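ATP-dependent DNA helicase (Mycobacterium smegmatis, PDB 5V9X) is an ATP-dependent helicase of the Lhr family that probably tracks 3'-to-5' along single-stranded DNA and unwinds RNA:DNA hybrids at the expense of ATP. Local coordinates at residues A[294-299]-A[379-384]; A[302-307]-A[352-357]; A[396-401]-A[427-432]. All coordinates share one frame; numbering follows the deposited sequence.

Contact 1: A[294-299]-A[379-384]; sequences IVFANS and VVATSS. With nucleotides of chain B.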
loop_
_atom_site.group_PDB
_atom_site.type_symbol
_atom_site.label_atom_id
_atom_site.label_comp_id
_atom_site.label_asym_id
_atom_site.label_seq_id
_atom_site.Cartn_x
_atom_site.Cartn_y
_atom_site.Cartn_z
ATOM N N ILE A 294 -14.744 13.660 1.593
ATOM C CA ILE A 294 -13.641 12.963 2.241
ATOM C C ILE A 294 -12.355 13.669 1.839
ATOM O O ILE A 294 -12.030 13.751 0.648
ATOM C CB ILE A 294 -13.596 11.476 1.862
ATOM C CG1 ILE A 294 -14.918 10.790 2.206
ATOM C CG2 ILE A 294 -12.442 10.786 2.573
ATOM C CD1 ILE A 294 -14.976 9.341 1.769
ATOM N N VAL A 295 -11.637 14.192 2.827
ATOM C CA VAL A 295 -10.321 14.782 2.621
ATOM C C VAL A 295 -9.287 13.749 3.040
ATOM O O VAL A 295 -9.243 13.344 4.208
ATOM C CB VAL A 295 -10.161 16.090 3.414
ATOM C CG1 VAL A 295 -8.826 16.748 3.097
ATOM C CG2 VAL A 295 -11.314 17.037 3.118
ATOM N N PHE A 296 -8.466 13.303 2.095
ATOM C CA PHE A 296 -7.445 12.301 2.369
ATOM C C PHE A 296 -6.116 12.979 2.669
ATOM O O PHE A 296 -5.657 13.832 1.902
ATOM C CB PHE A 296 -7.287 11.331 1.198
ATOM C CG PHE A 296 -8.356 10.275 1.130
ATOM C CD1 PHE A 296 -8.368 9.224 2.035
ATOM C CD2 PHE A 296 -9.344 10.325 0.157
ATOM C CE1 PHE A 296 -9.350 8.243 1.977
ATOM C CE2 PHE A 296 -10.328 9.350 0.093
ATOM C CZ PHE A 296 -10.332 8.308 1.005
ATOM N N ALA A 297 -5.504 12.594 3.786
ATOM C CA ALA A 297 -4.172 13.039 4.165
ATOM C C ALA A 297 -3.246 11.834 4.218
ATOM O O ALA A 297 -3.657 10.742 4.622
ATOM C CB ALA A 297 -4.191 13.755 5.518
ATOM N N ASN A 298 -1.994 12.032 3.811
ATOM C CA ASN A 298 -1.038 10.938 3.707
ATOM C C ASN A 298 -0.371 10.585 5.035
ATOM O O ASN A 298 0.606 9.830 5.034
ATOM C CB ASN A 298 0.029 11.269 2.657
ATOM C CG ASN A 298 -0.527 11.274 1.244
ATOM O OD1 ASN A 298 -1.611 10.750 0.990
ATOM N ND2 ASN A 298 0.220 11.858 0.314
ATOM N N SER A 299 -0.865 11.102 6.157
ATOM C CA SER A 299 -0.360 10.696 7.461
ATOM C C SER A 299 -1.438 10.961 8.500
ATOM O O SER A 299 -2.378 11.727 8.267
ATOM C CB SER A 299 0.937 11.427 7.827
ATOM O OG SER A 299 0.685 12.777 8.177
ATOM N N VAL A 379 -14.930 14.400 6.464
ATOM C CA VAL A 379 -14.082 13.518 7.253
ATOM C C VAL A 379 -12.676 13.586 6.676
ATOM O O VAL A 379 -12.495 13.493 5.457
ATOM C CB VAL A 379 -14.605 12.067 7.270
ATOM C CG1 VAL A 379 -14.967 11.604 5.868
ATOM C CG2 VAL A 379 -13.577 11.133 7.900
ATOM N N VAL A 380 -11.688 13.774 7.545
ATOM C CA VAL A 380 -10.286 13.817 7.150
ATOM C C VAL A 380 -9.681 12.463 7.494
ATOM O O VAL A 380 -9.446 12.158 8.669
ATOM C CB VAL A 380 -9.535 14.961 7.842
ATOM C CG1 VAL A 380 -8.129 15.088 7.278
ATOM C CG2 VAL A 380 -10.301 16.268 7.689
ATOM N N ALA A 381 -9.420 11.648 6.479
ATOM C CA ALA A 381 -9.041 10.260 6.685
ATOM C C ALA A 381 -7.684 9.950 6.065
ATOM O O ALA A 381 -7.196 10.659 5.181
ATOM C CB ALA A 381 -10.094 9.310 6.101
ATOM N N THR A 382 -7.079 8.872 6.555
ATOM C CA THR A 382 -5.919 8.266 5.921
ATOM C C THR A 382 -6.412 7.216 4.923
ATOM O O THR A 382 -7.567 7.251 4.489
ATOM C CB THR A 382 -4.988 7.673 6.981
ATOM O OG1 THR A 382 -5.695 6.684 7.742
ATOM C CG2 THR A 382 -4.474 8.761 7.913
ATOM N N SER A 383 -5.555 6.258 4.561
ATOM C CA SER A 383 -5.982 5.154 3.708
ATOM C C SER A 383 -6.973 4.224 4.397
ATOM O O SER A 383 -7.402 3.242 3.781
ATOM C CB SER A 383 -4.766 4.358 3.233
ATOM O OG SER A 383 -4.011 3.877 4.333
ATOM N N SER A 384 -7.340 4.508 5.651
ATOM C CA SER A 384 -8.336 3.711 6.356
ATOM C C SER A 384 -9.696 3.742 5.672
ATOM O O SER A 384 -10.515 2.846 5.903
ATOM C CB SER A 384 -8.466 4.211 7.795
ATOM O OG SER A 384 -8.847 5.578 7.821
ATOM P P DC B 7 1.525 7.377 8.960
ATOM O OP1 DC B 7 1.076 8.550 9.739
ATOM O OP2 DC B 7 2.590 6.502 9.493
ATOM O "O5'" DC B 7 0.252 6.486 8.646
ATOM C "C5'" DC B 7 -0.642 6.903 7.629
ATOM C "C4'" DC B 7 -1.278 5.707 6.960
ATOM O "O4'" DC B 7 -0.324 5.069 6.097
ATOM C "C3'" DC B 7 -1.736 4.620 7.923
ATOM O "O3'" DC B 7 -3.129 4.736 8.141
ATOM C "C2'" DC B 7 -1.381 3.302 7.211
ATOM C "C1'" DC B 7 -0.746 3.749 5.896
ATOM N N1 DC B 7 0.426 2.925 5.507
ATOM C C2 DC B 7 0.326 2.053 4.420
ATOM O O2 DC B 7 -0.740 1.995 3.792
ATOM N N3 DC B 7 1.401 1.299 4.080
ATOM C C4 DC B 7 2.529 1.393 4.787
ATOM N N4 DC B 7 3.563 0.630 4.416
ATOM C C5 DC B 7 2.646 2.272 5.902
ATOM C C6 DC B 7 1.582 3.011 6.225
ATOM P P DT B 8 -3.829 3.960 9.359
ATOM O OP1 DT B 8 -5.126 4.621 9.609
ATOM O OP2 DT B 8 -2.848 3.840 10.460
ATOM O "O5'" DT B 8 -4.095 2.497 8.772
ATOM C "C5'" DT B 8 -4.762 2.343 7.523
ATOM C "C4'" DT B 8 -4.527 0.955 6.954
ATOM O "O4'" DT B 8 -3.169 0.836 6.496
ATOM C "C3'" DT B 8 -4.706 -0.182 7.948
ATOM O "O3'" DT B 8 -6.021 -0.694 7.842
ATOM C "C2'" DT B 8 -3.654 -1.228 7.521
ATOM C "C1'" DT B 8 -2.854 -0.528 6.416
ATOM N N1 DT B 8 -1.377 -0.680 6.551
ATOM C C2 DT B 8 -0.686 -1.397 5.602
ATOM O O2 DT B 8 -1.221 -1.920 4.643
ATOM N N3 DT B 8 0.664 -1.477 5.816
ATOM C C4 DT B 8 1.378 -0.924 6.865
ATOM O O4 DT B 8 2.594 -1.052 6.970
ATOM C C5 DT B 8 0.592 -0.186 7.826
ATOM C C7 DT B 8 1.255 0.459 9.005
ATOM C C6 DT B 8 -0.731 -0.101 7.624
ATOM P P DG B 6 7.387 10.330 8.073
ATOM O OP1 DG B 6 7.148 10.593 9.510
ATOM O OP2 DG B 6 8.318 9.253 7.665
ATOM O "O5'" DG B 6 5.993 10.041 7.373
ATOM C "C5'" DG B 6 5.339 8.829 7.592
ATOM C "C4'" DG B 6 4.060 8.790 6.795
ATOM O "O4'" DG B 6 4.366 8.880 5.386
ATOM C "C3'" DG B 6 3.234 7.527 6.986
ATOM O "O3'" DG B 6 1.969 7.879 7.503
ATOM C "C2'" DG B 6 3.135 6.912 5.580
ATOM C "C1'" DG B 6 3.459 8.089 4.669
ATOM N N9 DG B 6 4.089 7.718 3.396
ATOM C C8 DG B 6 5.152 8.351 2.792
ATOM N N7 DG B 6 5.507 7.811 1.660
ATOM C C5 DG B 6 4.625 6.751 1.493
ATOM C C6 DG B 6 4.527 5.802 0.445
ATOM O O6 DG B 6 5.225 5.710 -0.576
ATOM N N1 DG B 6 3.492 4.894 0.666
ATOM C C2 DG B 6 2.659 4.901 1.760
ATOM N N2 DG B 6 1.718 3.947 1.800
ATOM N N3 DG B 6 2.738 5.785 2.747
ATOM C C4 DG B 6 3.741 6.678 2.552
#

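Contact 2: A[302-307]-A[352-357]; sequences LAERLT and ARAHHG. With nucleotides of chain B.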
loop_
_atom_site.group_PDB
_atom_site.type_symbol
_atom_site.label_atom_id
_atom_site.label_comp_id
_atom_site.label_asym_id
_atom_site.label_seq_id
_atom_site.Cartn_x
_atom_site.Cartn_y
_atom_site.Cartn_z
ATOM N N LEU A 302 -1.100 14.658 10.018
ATOM C CA LEU A 302 -1.677 15.674 9.143
ATOM C C LEU A 302 -3.200 15.633 9.178
ATOM O O LEU A 302 -3.855 16.677 9.088
ATOM C CB LEU A 302 -1.170 15.498 7.715
ATOM C CG LEU A 302 -1.572 16.602 6.731
ATOM C CD1 LEU A 302 -0.932 17.927 7.116
ATOM C CD2 LEU A 302 -1.210 16.223 5.304
ATOM N N ALA A 303 -3.779 14.436 9.307
ATOM C CA ALA A 303 -5.232 14.315 9.396
ATOM C C ALA A 303 -5.765 14.981 10.662
ATOM O O ALA A 303 -6.763 15.710 10.623
ATOM C CB ALA A 303 -5.637 12.842 9.345
ATOM N N GLU A 304 -5.110 14.734 11.801
ATOM C CA GLU A 304 -5.472 15.437 13.029
ATOM C C GLU A 304 -5.288 16.941 12.871
ATOM O O GLU A 304 -6.127 17.729 13.323
ATOM C CB GLU A 304 -4.634 14.925 14.201
ATOM C CG GLU A 304 -4.851 13.464 14.563
ATOM C CD GLU A 304 -6.184 13.216 15.243
ATOM O OE1 GLU A 304 -6.698 12.083 15.142
ATOM O OE2 GLU A 304 -6.717 14.152 15.879
ATOM N N ARG A 305 -4.194 17.354 12.226
ATOM C CA ARG A 305 -3.925 18.775 12.030
ATOM C C ARG A 305 -5.013 19.437 11.195
ATOM O O ARG A 305 -5.602 20.443 11.607
ATOM C CB ARG A 305 -2.566 18.959 11.360
ATOM C CG ARG A 305 -1.415 19.246 12.298
ATOM C CD ARG A 305 -0.253 19.793 11.495
ATOM N NE ARG A 305 -0.677 20.935 10.690
ATOM C CZ ARG A 305 -0.025 21.386 9.623
ATOM N NH1 ARG A 305 1.086 20.785 9.219
ATOM N NH2 ARG A 305 -0.490 22.433 8.956
ATOM N N LEU A 306 -5.282 18.890 10.007
ATOM C CA LEU A 306 -6.269 19.495 9.118
ATOM C C LEU A 306 -7.646 19.538 9.762
ATOM O O LEU A 306 -8.364 20.538 9.638
ATOM C CB LEU A 306 -6.320 18.733 7.796
ATOM C CG LEU A 306 -5.219 19.078 6.795
ATOM C CD1 LEU A 306 -5.243 18.118 5.619
ATOM C CD2 LEU A 306 -5.375 20.515 6.320
ATOM N N THR A 307 -8.032 18.467 10.461
ATOM C CA THR A 307 -9.315 18.466 11.156
ATOM C C THR A 307 -9.397 19.610 12.160
ATOM O O THR A 307 -10.444 20.255 12.296
ATOM C CB THR A 307 -9.534 17.126 11.852
ATOM O OG1 THR A 307 -9.340 16.065 10.910
ATOM C CG2 THR A 307 -10.942 17.046 12.413
ATOM N N ALA A 352 -15.736 18.988 10.491
ATOM C CA ALA A 352 -14.918 17.858 10.086
ATOM C C ALA A 352 -14.534 17.029 11.302
ATOM O O ALA A 352 -14.504 17.519 12.434
ATOM C CB ALA A 352 -13.652 18.320 9.346
ATOM N N ARG A 353 -14.238 15.756 11.050
ATOM C CA ARG A 353 -13.767 14.850 12.087
ATOM C C ARG A 353 -12.762 13.881 11.479
ATOM O O ARG A 353 -12.799 13.594 10.278
ATOM C CB ARG A 353 -14.921 14.091 12.752
ATOM C CG ARG A 353 -15.573 14.848 13.899
ATOM C CD ARG A 353 -16.433 13.931 14.742
ATOM N NE ARG A 353 -17.696 13.608 14.087
ATOM C CZ ARG A 353 -18.437 12.546 14.385
ATOM N NH1 ARG A 353 -18.033 11.696 15.320
ATOM N NH2 ARG A 353 -19.577 12.328 13.742
ATOM N N ALA A 354 -11.867 13.378 12.323
ATOM C CA ALA A 354 -10.767 12.539 11.873
ATOM C C ALA A 354 -11.159 11.066 11.849
ATOM O O ALA A 354 -11.989 10.605 12.638
ATOM C CB ALA A 354 -9.547 12.731 12.774
ATOM N N HIS A 355 -10.545 10.327 10.925
ATOM C CA HIS A 355 -10.658 8.874 10.875
ATOM C C HIS A 355 -9.309 8.308 10.465
ATOM O O HIS A 355 -8.832 8.587 9.361
ATOM C CB HIS A 355 -11.746 8.419 9.897
ATOM C CG HIS A 355 -12.136 6.982 10.055
ATOM N ND1 HIS A 355 -11.417 5.947 9.497
ATOM C CD2 HIS A 355 -13.170 6.406 10.716
ATOM C CE1 HIS A 355 -11.991 4.797 9.805
ATOM N NE2 HIS A 355 -13.057 5.048 10.543
ATOM N N HIS A 356 -8.693 7.531 11.350
ATOM C CA HIS A 356 -7.443 6.840 11.047
ATOM C C HIS A 356 -7.213 5.780 12.121
ATOM O O HIS A 356 -8.004 5.635 13.059
ATOM C CB HIS A 356 -6.264 7.813 10.943
ATOM C CG HIS A 356 -6.073 8.674 12.152
ATOM N ND1 HIS A 356 -5.428 8.234 13.288
ATOM C CD2 HIS A 356 -6.430 9.957 12.395
ATOM C CE1 HIS A 356 -5.400 9.207 14.181
ATOM N NE2 HIS A 356 -6.001 10.264 13.664
ATOM N N GLY A 357 -6.109 5.044 11.973
ATOM C CA GLY A 357 -5.864 3.891 12.824
ATOM C C GLY A 357 -5.736 4.221 14.300
ATOM O O GLY A 357 -6.086 3.400 15.152
ATOM P P DT B 8 -3.829 3.960 9.359
ATOM O OP1 DT B 8 -5.126 4.621 9.609
ATOM O OP2 DT B 8 -2.848 3.840 10.460
ATOM O "O5'" DT B 8 -4.095 2.497 8.772
ATOM C "C5'" DT B 8 -4.762 2.343 7.523
ATOM C "C4'" DT B 8 -4.527 0.955 6.954
ATOM O "O4'" DT B 8 -3.169 0.836 6.496
ATOM C "C3'" DT B 8 -4.706 -0.182 7.948
ATOM O "O3'" DT B 8 -6.021 -0.694 7.842
ATOM C "C2'" DT B 8 -3.654 -1.228 7.521
ATOM C "C1'" DT B 8 -2.854 -0.528 6.416
ATOM N N1 DT B 8 -1.377 -0.680 6.551
ATOM C C2 DT B 8 -0.686 -1.397 5.602
ATOM O O2 DT B 8 -1.221 -1.920 4.643
ATOM N N3 DT B 8 0.664 -1.477 5.816
ATOM C C4 DT B 8 1.378 -0.924 6.865
ATOM O O4 DT B 8 2.594 -1.052 6.970
ATOM C C5 DT B 8 0.592 -0.186 7.826
ATOM C C7 DT B 8 1.255 0.459 9.005
ATOM C C6 DT B 8 -0.731 -0.101 7.624
#

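Contact 3: A[396-401]-A[427-432]; sequences LVIQVE and VLFPKH. With nucleotides of chain B.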
loop_
_atom_site.group_PDB
_atom_site.type_symbol
_atom_site.label_atom_id
_atom_site.label_comp_id
_atom_site.label_asym_id
_atom_site.label_seq_id
_atom_site.Cartn_x
_atom_site.Cartn_y
_atom_site.Cartn_z
ATOM N N LEU A 396 -17.772 14.399 -3.101
ATOM C CA LEU A 396 -16.495 15.073 -3.296
ATOM C C LEU A 396 -15.422 14.338 -2.508
ATOM O O LEU A 396 -15.631 14.001 -1.339
ATOM C CB LEU A 396 -16.561 16.539 -2.848
ATOM C CG LEU A 396 -15.273 17.350 -3.022
ATOM C CD1 LEU A 396 -15.063 17.724 -4.481
ATOM C CD2 LEU A 396 -15.274 18.589 -2.138
ATOM N N VAL A 397 -14.287 14.082 -3.153
ATOM C CA VAL A 397 -13.077 13.621 -2.482
ATOM C C VAL A 397 -11.976 14.632 -2.765
ATOM O O VAL A 397 -11.754 15.008 -3.922
ATOM C CB VAL A 397 -12.653 12.213 -2.941
ATOM C CG1 VAL A 397 -11.243 11.903 -2.454
ATOM C CG2 VAL A 397 -13.629 11.166 -2.428
ATOM N N ILE A 398 -11.302 15.081 -1.713
ATOM C CA ILE A 398 -10.169 15.987 -1.830
ATOM C C ILE A 398 -8.916 15.229 -1.418
ATOM O O ILE A 398 -8.891 14.582 -0.364
ATOM C CB ILE A 398 -10.360 17.248 -0.973
ATOM C CG1 ILE A 398 -11.593 18.027 -1.434
ATOM C CG2 ILE A 398 -9.124 18.121 -1.042
ATOM C CD1 ILE A 398 -11.868 19.264 -0.611
ATOM N N GLN A 399 -7.882 15.300 -2.252
ATOM C CA GLN A 399 -6.608 14.641 -1.995
ATOM C C GLN A 399 -5.562 15.715 -1.728
ATOM O O GLN A 399 -5.226 16.497 -2.622
ATOM C CB GLN A 399 -6.199 13.756 -3.171
ATOM C CG GLN A 399 -4.807 13.159 -3.041
ATOM C CD GLN A 399 -4.681 12.233 -1.849
ATOM O OE1 GLN A 399 -5.586 11.449 -1.565
ATOM N NE2 GLN A 399 -3.560 12.324 -1.140
ATOM N N VAL A 400 -5.058 15.756 -0.498
ATOM C CA VAL A 400 -3.995 16.681 -0.120
ATOM C C VAL A 400 -2.663 15.997 -0.392
ATOM O O VAL A 400 -2.417 14.892 0.103
ATOM C CB VAL A 400 -4.121 17.100 1.352
ATOM C CG1 VAL A 400 -2.786 17.593 1.889
ATOM C CG2 VAL A 400 -5.176 18.186 1.494
ATOM N N GLU A 401 -1.815 16.655 -1.191
ATOM C CA GLU A 401 -0.565 16.105 -1.714
ATOM C C GLU A 401 -0.852 14.990 -2.715
ATOM O O GLU A 401 -1.927 14.382 -2.680
ATOM C CB GLU A 401 0.341 15.601 -0.582
ATOM C CG GLU A 401 1.764 15.253 -1.005
ATOM C CD GLU A 401 2.652 14.879 0.168
ATOM O OE1 GLU A 401 2.146 14.267 1.133
ATOM O OE2 GLU A 401 3.857 15.209 0.129
ATOM N N VAL A 427 -10.576 16.575 -6.237
ATOM C CA VAL A 427 -9.688 17.733 -6.258
ATOM C C VAL A 427 -8.387 17.357 -5.560
ATOM O O VAL A 427 -8.408 16.761 -4.476
ATOM C CB VAL A 427 -10.336 18.958 -5.587
ATOM C CG1 VAL A 427 -9.365 20.127 -5.566
ATOM C CG2 VAL A 427 -11.619 19.341 -6.306
ATOM N N LEU A 428 -7.263 17.704 -6.181
ATOM C CA LEU A 428 -5.938 17.476 -5.618
ATOM C C LEU A 428 -5.296 18.815 -5.280
ATOM O O LEU A 428 -5.289 19.731 -6.108
ATOM C CB LEU A 428 -5.048 16.698 -6.591
ATOM C CG LEU A 428 -5.034 15.167 -6.511
ATOM C CD1 LEU A 428 -6.344 14.565 -6.998
ATOM C CD2 LEU A 428 -3.858 14.607 -7.296
ATOM N N PHE A 429 -4.757 18.924 -4.065
ATOM C CA PHE A 429 -4.055 20.125 -3.628
ATOM C C PHE A 429 -2.569 19.831 -3.498
ATOM O O PHE A 429 -2.166 19.108 -2.573
ATOM C CB PHE A 429 -4.608 20.625 -2.291
ATOM C CG PHE A 429 -5.930 21.327 -2.397
ATOM C CD1 PHE A 429 -7.115 20.616 -2.325
ATOM C CD2 PHE A 429 -5.990 22.703 -2.550
ATOM C CE1 PHE A 429 -8.335 21.262 -2.412
ATOM C CE2 PHE A 429 -7.207 23.354 -2.639
ATOM C CZ PHE A 429 -8.381 22.632 -2.570
ATOM N N PRO A 430 -1.722 20.345 -4.386
ATOM C CA PRO A 430 -0.276 20.221 -4.175
ATOM C C PRO A 430 0.163 20.970 -2.926
ATOM O O PRO A 430 -0.375 22.028 -2.588
ATOM C CB PRO A 430 0.323 20.847 -5.439
ATOM C CG PRO A 430 -0.761 20.758 -6.460
ATOM C CD PRO A 430 -2.042 20.922 -5.703
ATOM N N LYS A 431 1.152 20.403 -2.236
ATOM C CA LYS A 431 1.727 21.041 -1.058
ATOM C C LYS A 431 2.828 22.032 -1.404
ATOM O O LYS A 431 2.984 23.041 -0.705
ATOM C CB LYS A 431 2.287 19.983 -0.099
ATOM C CG LYS A 431 1.224 19.171 0.625
ATOM C CD LYS A 431 1.833 18.029 1.432
ATOM C CE LYS A 431 2.745 18.530 2.537
ATOM N NZ LYS A 431 3.275 17.415 3.374
ATOM N N HIS A 432 3.590 21.773 -2.463
ATOM C CA HIS A 432 4.695 22.642 -2.855
ATOM C C HIS A 432 4.893 22.532 -4.363
ATOM O O HIS A 432 4.116 21.878 -5.064
ATOM C CB HIS A 432 5.963 22.289 -2.071
ATOM C CG HIS A 432 6.345 20.845 -2.160
ATOM N ND1 HIS A 432 5.741 19.867 -1.400
ATOM C CD2 HIS A 432 7.275 20.214 -2.916
ATOM C CE1 HIS A 432 6.279 18.695 -1.685
ATOM N NE2 HIS A 432 7.213 18.878 -2.601
ATOM P P DC B 3 5.191 25.349 3.796
ATOM O OP1 DC B 3 3.908 25.882 3.290
ATOM O OP2 DC B 3 5.517 25.457 5.235
ATOM O "O5'" DC B 3 5.281 23.809 3.362
ATOM C "C5'" DC B 3 4.121 22.982 3.472
ATOM C "C4'" DC B 3 4.471 21.501 3.407
ATOM O "O4'" DC B 3 5.196 21.213 2.181
ATOM C "C3'" DC B 3 5.340 20.973 4.552
ATOM O "O3'" DC B 3 4.862 19.695 4.971
ATOM C "C2'" DC B 3 6.720 20.861 3.906
ATOM C "C1'" DC B 3 6.346 20.460 2.489
ATOM N N1 DC B 3 7.396 20.767 1.477
ATOM C C2 DC B 3 8.155 19.727 0.926
ATOM O O2 DC B 3 7.944 18.564 1.293
ATOM N N3 DC B 3 9.103 20.024 0.004
ATOM C C4 DC B 3 9.301 21.290 -0.367
ATOM N N4 DC B 3 10.248 21.534 -1.279
ATOM C C5 DC B 3 8.538 22.362 0.184
ATOM C C6 DC B 3 7.605 22.057 1.090
ATOM P P DC B 4 4.069 19.532 6.360
ATOM O OP1 DC B 4 3.348 18.239 6.310
ATOM O OP2 DC B 4 3.316 20.782 6.596
ATOM O "O5'" DC B 4 5.229 19.414 7.461
ATOM C "C5'" DC B 4 6.067 18.259 7.502
ATOM C "C4'" DC B 4 7.467 18.623 7.974
ATOM O "O4'" DC B 4 7.907 19.801 7.278
ATOM C "C3'" DC B 4 7.580 18.963 9.459
ATOM O "O3'" DC B 4 8.082 17.840 10.182
ATOM C "C2'" DC B 4 8.565 20.150 9.514
ATOM C "C1'" DC B 4 8.893 20.437 8.046
ATOM N N1 DC B 4 8.885 21.892 7.707
ATOM C C2 DC B 4 10.072 22.632 7.780
ATOM O O2 DC B 4 11.116 22.065 8.126
ATOM N N3 DC B 4 10.043 23.952 7.467
ATOM C C4 DC B 4 8.896 24.526 7.097
ATOM N N4 DC B 4 8.917 25.829 6.799
ATOM C C5 DC B 4 7.678 23.789 7.016
ATOM C C6 DC B 4 7.718 22.489 7.326
#

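Contact 1: A[294-299]-A[379-384]
Val295 and Val380 sit at the centre of a parallel strand pair, with Ile294 beside Val379 and Phe296 beside Ala381. Three backbone hydrogen bonds hold the pair. Val295 N gives to Val379 O (2.9 Å), and Val295 O takes Ala381 N (2.8 Å). Ala297 N then gives to Ala381 O (2.9 Å). CA-H...O contacts accompany these bonds, among them Val380 CA to Val295 O.

The apolar contacts divide between the two faces of the sheet. On one face Ile294 and Val379 lie side by side and point the same way, with Ile294 CG1 3.8 Å from Val379 CG1. The Phe296 ring belongs to this face too. Ile294 CG2 rests over one face of the ring, toward its rim. Thr382 O lies in the ring plane at the edge, 3.2 Å from Phe296 CE1. The opposite face carries Val295 and Val380, and helix 300-318 packs on Val380.

Polar side chains take over where the strands end. Thr382 OG1 sits between the backbone N and the carbonyl carbon (chi1 59°), which turns it to the DNA. It gives a hydrogen bond to OP1 of DT8 of chain B (2.8 Å). The methyl of Thr382 instead meets the other segment, with CG2 3.6 Å from Ser299 O. Ser299 CA is 3.4 Å from OP1 of DC7 of chain B. Ser299 is also the N-cap of helix 300-318, its OG bonded to Leu302 N.

This is the carboxyl edge of a parallel sheet in a RecA-like helicase domain. The uncharged threonine hydroxyl meets the phosphate, not a base. This is consistent with a grip on the DNA backbone that does not read the base at this point.

Contact 2: A[302-307]-A[352-357]
Ala303 and Thr307 both face strand 352-355, and Ala303 O is held twice by Thr307. Thr307 N makes the helical bond to it (3.0 Å), and Thr307 OG1 adds a second (2.6 Å). The two donors come from opposite faces of the carbonyl plane. With OG1 beside the backbone N (chi1 -52°), the hydroxyl turns back along the helix and the methyl is set against the strand. Thr307 CG2 touches Arg353 CA and Ala352 O, each at 3.6 Å. Thr307 OG1 also lies 3.8 Å from Ala354 CB.

The helix runs nearly antiparallel to the strand, at 171°. Strand 352-355 is an outermost strand of the parallel sheet in the second RecA-like domain, and helix 300-318 lies against one face of that sheet. On the side away from the helix, Arg353 forms a salt bridge with Asp370 of helix 361-372.

Nearer the DNA, Glu304 reaches across to His356. Its chain bends at chi2 and brings OE1 to the edge of the imidazole, where His356 NE2 is the donor. The modelled separation is too short to be trusted, so the length of this hydrogen bond is doubtful. Carboxylate and ring planes are 89° apart. His356 ND1 is bonded to Ser358 N, so the ring is tied at both nitrogens. Ala303 CB approaches the ring obliquely, 4.3 Å from His356 CD2. The next residue meets the bound strand directly: Gly357 N gives a hydrogen bond to OP1 of DT8 of chain B (2.6 Å).

Contact 3: A[396-401]-A[427-432]
Glu401 swings CG to the far side of CB from its main-chain nitrogen (chi1 -169°) and runs on extended, while Lys431 bends at chi3 (63°). The two chains thereby cross, with Glu401 CB 3.5 Å from Lys431 CD. Their charged ends form only a long salt bridge, Glu401 OE2 to Lys431 NZ at 4.0 Å. Lys431 NZ has a closer partner in the DNA, OP1 of DC4 of chain B (3.1 Å), and a weak bond to O3' of DC3 of chain B. Glu401 OE1 is also hydrogen-bonded to Asn298 ND2. His432 continues the DNA surface, laying one ring face over the base of DC3 of chain B.

Behind these residues the strands pair in parallel. Gln399 N gives to Val427 O (2.7 Å), and Phe429 N gives to Gln399 O (2.9 Å). Bonds from Val427 N to Val397 O and from Glu401 N to Phe429 O lie at the two ends. Ile398 CG2 meets the edge of the Phe429 ring, 3.5 Å from CD1. On the other face Gln399 CB packs on Leu428 CG (3.8 Å). The Gln399 amide turns away, OE1 to Arg412 and NE2 to Glu401 O.

The strands belong to a beta-alpha-beta unit whose connecting helix is 406-413. Helix 276-288 covers Phe429, helix 433-448 covers Leu428, and strand 256-262 lies beyond strand 424-429.

The three contacts share one parallel sheet. Contact 1 is the middle piece, its centre about 7 Å from that of contact 2 and about 11 Å from that of contact 3. Val380 N probably bonds to Arg353 O (3.0 Å), joining contacts 1 and 2. Phe296 N probably bonds to Ile398 O (2.8 Å), joining contacts 1 and 3. Contacts 2 and 3 meet where Leu302 and Leu306 pack on Val400. Contacts 1 and 2 both hold the phosphate of DT8 of chain B, while contact 3 takes DC3 and DC4 of chain B, farther toward the 5' end. The side chains of Phe296 and Val397 each lie about 11 Å from the bound AMP-PNP.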